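Local coordinates for porin (Rhodobacter capsulatus, PDB 2POR), which forms trimeric outer-membrane channels through which small hydrophilic solutes up to about 0.6 kDa diffuse passively, at residues 87-99 with 280-294. Numbering follows the deposited sequence.
Sequences YEVGYTDLDDRGG and GIADNDLPNSDMVAD. With CA (calcium ion), chain C; C8E ((hydroxyethyloxy)tri(ethyloxy)octane), chain F; C8E ((hydroxyethyloxy)tri(ethyloxy)octane), chain E.
The carboxylate of Asp-294 is gripped by three hydrogen bonds from the turn Gly-90 to Asp-93. Tyr-91 N reaches OD1 of Asp-294 at 2.9 Å on its syn side but 27° out of the carboxylate plane, a bent bond, while OD2 takes both Thr-92 N, from above that plane, and Thr-92 OG1, on the anti lone pair at 2.7 Å. The CB of Asp-294 already points at this loop, and chi1 of 68°, with CG between backbone N and carbonyl carbon, swings both oxygens to the amides of Tyr-91 and Thr-92. Farther along, Arg-97 lies across the base of the loop joining the two strands, its CB and CG over Asp-283 CA: NE (2.7 Å) and NH2 (2.9 Å) both hold the carbonyl oxygen of Asp-290, near the guanidinium plane, and Val-292 CG1 covers one face. Asn-284 ND2 donates to Arg-97 O at 2.9 Å; Asn-284 OD1 accepts from Leu-286 N, closing an Asx turn, and from Ser-289 OG, bonds that hold the amide with ND2 facing Arg-97 O. Were Arg-97 an alanine, Asp-290 O would probably lose both donors and Val-292 CG1 the flat group packed over it.

Apolar contacts fill the middle. Leu-94 puts CB 4.1 Å from Ala-282 CB and CD2 4.0 Å from Val-292 CG2, and Val-89 CG1 rests on Gly-280 CA.

Asp-93 and Asp-95, with Asn-100 and Asp-101, bind a calcium ion on the loop's far side. Residues 87-99 belong to the porin fold's long third loop, which narrows the 16-stranded barrel's channel, here fastened to the inner wall at strands 275-284 and 292-300.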
loop_
_atom_site.group_PDB
_atom_site.type_symbol
_atom_site.label_atom_id
_atom_site.label_comp_id
_atom_site.label_asym_id
_atom_site.label_seq_id
_atom_site.Cartn_x
_atom_site.Cartn_y
_atom_site.Cartn_z
ATOM N N TYR A 87 -24.118 13.992 13.596
ATOM C CA TYR A 87 -24.512 12.608 13.330
ATOM C C TYR A 87 -24.227 12.181 11.883
ATOM O O TYR A 87 -24.695 12.812 10.953
ATOM C CB TYR A 87 -26.022 12.438 13.641
ATOM C CG TYR A 87 -26.514 11.004 13.461
ATOM C CD1 TYR A 87 -26.106 9.988 14.325
ATOM C CD2 TYR A 87 -27.354 10.717 12.405
ATOM C CE1 TYR A 87 -26.549 8.694 14.111
ATOM C CE2 TYR A 87 -27.789 9.430 12.182
ATOM C CZ TYR A 87 -27.378 8.440 13.036
ATOM O OH TYR A 87 -27.782 7.158 12.765
ATOM N N GLU A 88 -23.523 11.075 11.667
ATOM C CA GLU A 88 -23.134 10.602 10.361
ATOM C C GLU A 88 -24.248 9.826 9.749
ATOM O O GLU A 88 -24.764 8.856 10.305
ATOM C CB GLU A 88 -21.875 9.758 10.512
ATOM C CG GLU A 88 -21.370 9.280 9.186
ATOM C CD GLU A 88 -20.028 8.566 9.230
ATOM O OE1 GLU A 88 -19.034 9.101 9.702
ATOM O OE2 GLU A 88 -19.961 7.456 8.736
ATOM N N VAL A 89 -24.621 10.275 8.569
ATOM C CA VAL A 89 -25.705 9.669 7.829
ATOM C C VAL A 89 -25.188 8.873 6.647
ATOM O O VAL A 89 -24.274 9.341 5.948
ATOM C CB VAL A 89 -26.658 10.803 7.378
ATOM C CG1 VAL A 89 -27.704 10.251 6.409
ATOM C CG2 VAL A 89 -27.311 11.437 8.607
ATOM N N GLY A 90 -25.865 7.719 6.470
ATOM C CA GLY A 90 -25.737 6.745 5.389
ATOM C C GLY A 90 -24.598 5.725 5.571
ATOM O O GLY A 90 -23.590 6.022 6.214
ATOM N N TYR A 91 -24.689 4.511 5.016
ATOM C CA TYR A 91 -23.624 3.534 5.161
ATOM C C TYR A 91 -22.363 3.984 4.460
ATOM O O TYR A 91 -21.301 3.523 4.842
ATOM C CB TYR A 91 -24.081 2.180 4.622
ATOM C CG TYR A 91 -23.824 1.844 3.157
ATOM C CD1 TYR A 91 -22.659 1.224 2.802
ATOM C CD2 TYR A 91 -24.757 2.135 2.182
ATOM C CE1 TYR A 91 -22.437 0.904 1.486
ATOM C CE2 TYR A 91 -24.546 1.810 0.853
ATOM C CZ TYR A 91 -23.381 1.201 0.528
ATOM O OH TYR A 91 -23.116 0.889 -0.769
ATOM N N THR A 92 -22.406 4.843 3.411
ATOM C CA THR A 92 -21.195 5.298 2.702
ATOM C C THR A 92 -20.719 6.642 3.260
ATOM O O THR A 92 -19.690 7.128 2.820
ATOM C CB THR A 92 -21.450 5.462 1.152
ATOM O OG1 THR A 92 -22.480 6.435 1.025
ATOM C CG2 THR A 92 -21.951 4.246 0.444
ATOM N N ASP A 93 -21.401 7.245 4.257
ATOM C CA ASP A 93 -21.181 8.579 4.819
ATOM C C ASP A 93 -21.484 9.572 3.703
ATOM O O ASP A 93 -20.598 9.999 2.939
ATOM C CB ASP A 93 -19.731 8.770 5.336
ATOM C CG ASP A 93 -19.447 10.105 6.000
ATOM O OD1 ASP A 93 -20.322 10.950 6.240
ATOM O OD2 ASP A 93 -18.293 10.377 6.318
ATOM N N LEU A 94 -22.774 9.886 3.561
ATOM C CA LEU A 94 -23.264 10.675 2.417
ATOM C C LEU A 94 -22.919 12.137 2.548
ATOM O O LEU A 94 -23.759 12.954 2.903
ATOM C CB LEU A 94 -24.775 10.562 2.273
ATOM C CG LEU A 94 -25.341 9.261 1.830
ATOM C CD1 LEU A 94 -26.867 9.272 2.060
ATOM C CD2 LEU A 94 -24.965 9.018 0.389
ATOM N N ASP A 95 -21.682 12.501 2.254
ATOM C CA ASP A 95 -21.242 13.877 2.356
ATOM C C ASP A 95 -21.350 14.658 1.046
ATOM O O ASP A 95 -20.955 15.810 0.934
ATOM C CB ASP A 95 -19.827 13.920 2.760
ATOM C CG ASP A 95 -19.591 13.587 4.209
ATOM O OD1 ASP A 95 -20.425 13.835 5.060
ATOM O OD2 ASP A 95 -18.531 13.068 4.519
ATOM N N ASP A 96 -21.899 14.015 0.045
ATOM C CA ASP A 96 -21.982 14.520 -1.315
ATOM C C ASP A 96 -22.684 15.876 -1.429
ATOM O O ASP A 96 -22.341 16.641 -2.328
ATOM C CB ASP A 96 -22.712 13.467 -2.158
ATOM C CG ASP A 96 -22.125 12.066 -2.087
ATOM O OD1 ASP A 96 -22.370 11.306 -1.131
ATOM O OD2 ASP A 96 -21.394 11.763 -3.021
ATOM N N ARG A 97 -23.655 16.236 -0.576
ATOM C CA ARG A 97 -24.375 17.502 -0.647
ATOM C C ARG A 97 -23.981 18.458 0.447
ATOM O O ARG A 97 -24.649 19.477 0.683
ATOM C CB ARG A 97 -25.885 17.210 -0.600
ATOM C CG ARG A 97 -26.459 16.452 -1.788
ATOM C CD ARG A 97 -26.355 17.290 -3.076
ATOM N NE ARG A 97 -26.857 16.505 -4.187
ATOM C CZ ARG A 97 -26.072 15.821 -5.046
ATOM N NH1 ARG A 97 -24.748 15.856 -4.946
ATOM N NH2 ARG A 97 -26.596 14.980 -5.959
ATOM N N GLY A 98 -22.880 18.186 1.151
ATOM C CA GLY A 98 -22.435 19.025 2.266
ATOM C C GLY A 98 -21.880 18.190 3.436
ATOM O O GLY A 98 -20.846 18.515 4.040
ATOM N N GLY A 99 -22.679 17.174 3.764
ATOM C CA GLY A 99 -22.299 16.189 4.755
ATOM C C GLY A 99 -22.496 16.586 6.195
ATOM O O GLY A 99 -22.896 17.690 6.552
ATOM N N GLY A 280 -29.705 6.129 4.482
ATOM C CA GLY A 280 -29.901 7.536 4.792
ATOM C C GLY A 280 -30.192 8.325 3.524
ATOM O O GLY A 280 -30.135 7.791 2.416
ATOM N N ILE A 281 -30.495 9.576 3.744
ATOM C CA ILE A 281 -30.909 10.489 2.709
ATOM C C ILE A 281 -30.154 11.771 3.025
ATOM O O ILE A 281 -29.952 12.097 4.203
ATOM C CB ILE A 281 -32.479 10.508 2.855
ATOM C CG1 ILE A 281 -32.939 10.190 1.505
ATOM C CG2 ILE A 281 -33.158 11.771 3.357
ATOM C CD1 ILE A 281 -33.070 8.682 1.353
ATOM N N ALA A 282 -29.655 12.526 2.034
ATOM C CA ALA A 282 -28.995 13.795 2.317
ATOM C C ALA A 282 -29.221 14.750 1.131
ATOM O O ALA A 282 -29.384 14.334 -0.032
ATOM C CB ALA A 282 -27.487 13.633 2.496
ATOM N N ASP A 283 -29.242 16.047 1.424
ATOM C CA ASP A 283 -29.439 17.067 0.407
ATOM C C ASP A 283 -29.049 18.448 0.863
ATOM O O ASP A 283 -28.594 18.670 1.996
ATOM C CB ASP A 283 -30.892 17.073 0.006
ATOM C CG ASP A 283 -31.150 17.562 -1.410
ATOM O OD1 ASP A 283 -30.237 17.934 -2.175
ATOM O OD2 ASP A 283 -32.329 17.530 -1.722
ATOM N N ASN A 284 -29.155 19.403 -0.049
ATOM C CA ASN A 284 -29.000 20.777 0.363
ATOM C C ASN A 284 -30.007 21.519 -0.496
ATOM O O ASN A 284 -30.628 20.960 -1.399
ATOM C CB ASN A 284 -27.581 21.315 0.108
ATOM C CG ASN A 284 -27.132 21.255 -1.328
ATOM O OD1 ASN A 284 -27.849 21.609 -2.264
ATOM N ND2 ASN A 284 -25.936 20.772 -1.576
ATOM N N ASP A 285 -30.178 22.781 -0.195
ATOM C CA ASP A 285 -31.113 23.619 -0.937
ATOM C C ASP A 285 -30.546 24.356 -2.161
ATOM O O ASP A 285 -31.139 25.323 -2.647
ATOM C CB ASP A 285 -31.720 24.641 0.038
ATOM C CG ASP A 285 -30.782 25.690 0.624
ATOM O OD1 ASP A 285 -29.559 25.664 0.395
ATOM O OD2 ASP A 285 -31.298 26.550 1.341
ATOM N N LEU A 286 -29.368 24.041 -2.672
ATOM C CA LEU A 286 -28.897 24.752 -3.842
ATOM C C LEU A 286 -29.794 24.337 -5.011
ATOM O O LEU A 286 -30.493 23.307 -4.940
ATOM C CB LEU A 286 -27.457 24.395 -4.112
ATOM C CG LEU A 286 -26.563 24.991 -3.082
ATOM C CD1 LEU A 286 -25.203 24.489 -3.405
ATOM C CD2 LEU A 286 -26.625 26.510 -3.051
ATOM N N PRO A 287 -29.848 25.176 -6.078
ATOM C CA PRO A 287 -30.691 24.973 -7.260
ATOM C C PRO A 287 -30.670 23.619 -7.984
ATOM O O PRO A 287 -31.720 23.009 -8.221
ATOM C CB PRO A 287 -30.285 26.145 -8.155
ATOM C CG PRO A 287 -28.925 26.591 -7.648
ATOM C CD PRO A 287 -29.197 26.496 -6.164
ATOM N N ASN A 288 -29.477 23.155 -8.391
ATOM C CA ASN A 288 -29.336 21.871 -9.106
ATOM C C ASN A 288 -29.657 20.613 -8.274
ATOM O O ASN A 288 -30.415 19.751 -8.737
ATOM C CB ASN A 288 -27.867 21.785 -9.702
ATOM C CG ASN A 288 -27.070 20.451 -9.659
ATOM O OD1 ASN A 288 -27.414 19.420 -10.257
ATOM N ND2 ASN A 288 -25.934 20.412 -8.961
ATOM N N SER A 289 -29.075 20.560 -7.061
ATOM C CA SER A 289 -29.072 19.434 -6.152
ATOM C C SER A 289 -30.268 18.511 -6.067
ATOM O O SER A 289 -31.374 18.882 -5.646
ATOM C CB SER A 289 -28.757 19.976 -4.768
ATOM O OG SER A 289 -27.477 20.608 -4.856
ATOM N N ASP A 290 -30.002 17.280 -6.527
ATOM C CA ASP A 290 -30.967 16.193 -6.341
ATOM C C ASP A 290 -30.444 15.491 -5.074
ATOM O O ASP A 290 -29.243 15.508 -4.794
ATOM C CB ASP A 290 -30.964 15.123 -7.424
ATOM C CG ASP A 290 -30.525 15.557 -8.811
ATOM O OD1 ASP A 290 -29.310 15.538 -9.097
ATOM O OD2 ASP A 290 -31.430 15.879 -9.585
ATOM N N MET A 291 -31.346 14.865 -4.328
ATOM C CA MET A 291 -31.051 14.153 -3.097
ATOM C C MET A 291 -30.236 12.893 -3.370
ATOM O O MET A 291 -30.579 12.144 -4.316
ATOM C CB MET A 291 -32.357 13.780 -2.482
ATOM C CG MET A 291 -32.327 13.132 -1.118
ATOM S SD MET A 291 -34.001 12.523 -0.805
ATOM C CE MET A 291 -34.056 11.172 -1.955
ATOM N N VAL A 292 -29.173 12.714 -2.552
ATOM C CA VAL A 292 -28.392 11.471 -2.565
ATOM C C VAL A 292 -28.982 10.528 -1.486
ATOM O O VAL A 292 -29.679 10.958 -0.551
ATOM C CB VAL A 292 -26.866 11.724 -2.285
ATOM C CG1 VAL A 292 -26.352 12.505 -3.464
ATOM C CG2 VAL A 292 -26.582 12.461 -0.994
ATOM N N ALA A 293 -28.794 9.226 -1.600
ATOM C CA ALA A 293 -29.345 8.267 -0.655
ATOM C C ALA A 293 -28.496 7.007 -0.701
ATOM O O ALA A 293 -27.758 6.798 -1.684
ATOM C CB ALA A 293 -30.766 7.873 -1.043
ATOM N N ASP A 294 -28.530 6.125 0.311
ATOM C CA ASP A 294 -27.872 4.830 0.175
ATOM C C ASP A 294 -28.524 3.807 1.088
ATOM O O ASP A 294 -29.318 4.212 1.959
ATOM C CB ASP A 294 -26.392 4.961 0.495
ATOM C CG ASP A 294 -25.971 5.258 1.927
ATOM O OD1 ASP A 294 -26.660 4.970 2.900
ATOM O OD2 ASP A 294 -24.881 5.782 2.079
HETATM CA CA CA C . -18.890 12.686 6.856
HETATM C C1 C8E F . -34.235 7.039 6.000
HETATM C C2 C8E F . -33.298 5.826 5.829
HETATM C C3 C8E F . -33.517 4.953 4.583
HETATM C C4 C8E F . -33.012 5.496 3.240
HETATM C C5 C8E F . -33.241 4.393 2.215
HETATM C C6 C8E F . -33.013 4.828 0.781
HETATM C C7 C8E F . -33.772 3.916 -0.200
HETATM C C8 C8E F . -33.027 2.649 -0.648
HETATM O O9 C8E F . -33.769 1.511 -1.159
HETATM C C10 C8E F . -33.863 1.328 -2.593
HETATM C C11 C8E F . -33.029 0.301 -3.384
HETATM O O12 C8E F . -33.504 -0.005 -4.709
HETATM C C13 C8E F . -32.759 0.571 -5.802
HETATM C C14 C8E F . -32.279 -0.257 -7.020
HETATM O O15 C8E F . -31.140 -1.145 -6.990
HETATM C C16 C8E F . -30.157 -0.813 -7.985
HETATM C C17 C8E F . -29.080 -1.822 -8.352
HETATM O O18 C8E F . -28.114 -1.485 -9.345
HETATM C C19 C8E F . -28.121 -2.474 -10.376
HETATM C C20 C8E F . -28.770 -2.127 -11.713
HETATM O O21 C8E F . -28.858 -3.224 -12.621
HETATM C C1 C8E E . -14.829 27.704 7.153
HETATM C C2 C8E E . -14.316 26.808 6.052
HETATM C C3 C8E E . -15.516 26.097 5.525
HETATM C C4 C8E E . -14.940 25.162 4.501
HETATM C C5 C8E E . -15.768 23.893 4.346
HETATM C C6 C8E E . -17.237 24.119 4.004
HETATM C C7 C8E E . -17.941 22.844 3.502
HETATM C C8 C8E E . -19.359 23.272 3.237
HETATM O O9 C8E E . -20.243 22.489 2.462
HETATM C C10 C8E E . -20.869 23.256 1.439
HETATM C C11 C8E E . -22.034 22.530 0.858
HETATM O O12 C8E E . -22.405 22.761 -0.491
HETATM C C13 C8E E . -21.801 21.832 -1.400
HETATM C C14 C8E E . -20.965 22.416 -2.546
HETATM O O15 C8E E . -21.563 23.405 -3.411
HETATM C C16 C8E E . -21.580 23.059 -4.814
HETATM C C17 C8E E . -22.949 22.753 -5.474
HETATM O O18 C8E E . -23.251 22.825 -6.896
HETATM C C19 C8E E . -23.585 24.172 -7.342
HETATM C C20 C8E E . -24.979 24.420 -7.962
HETATM O O21 C8E E . -25.929 23.506 -7.399
HETATM O O HOH W 1 -18.552 11.825 9.060
HETATM O O HOH W 2 -26.044 17.011 3.209
HETATM O O HOH W 3 -16.647 12.699 6.907
#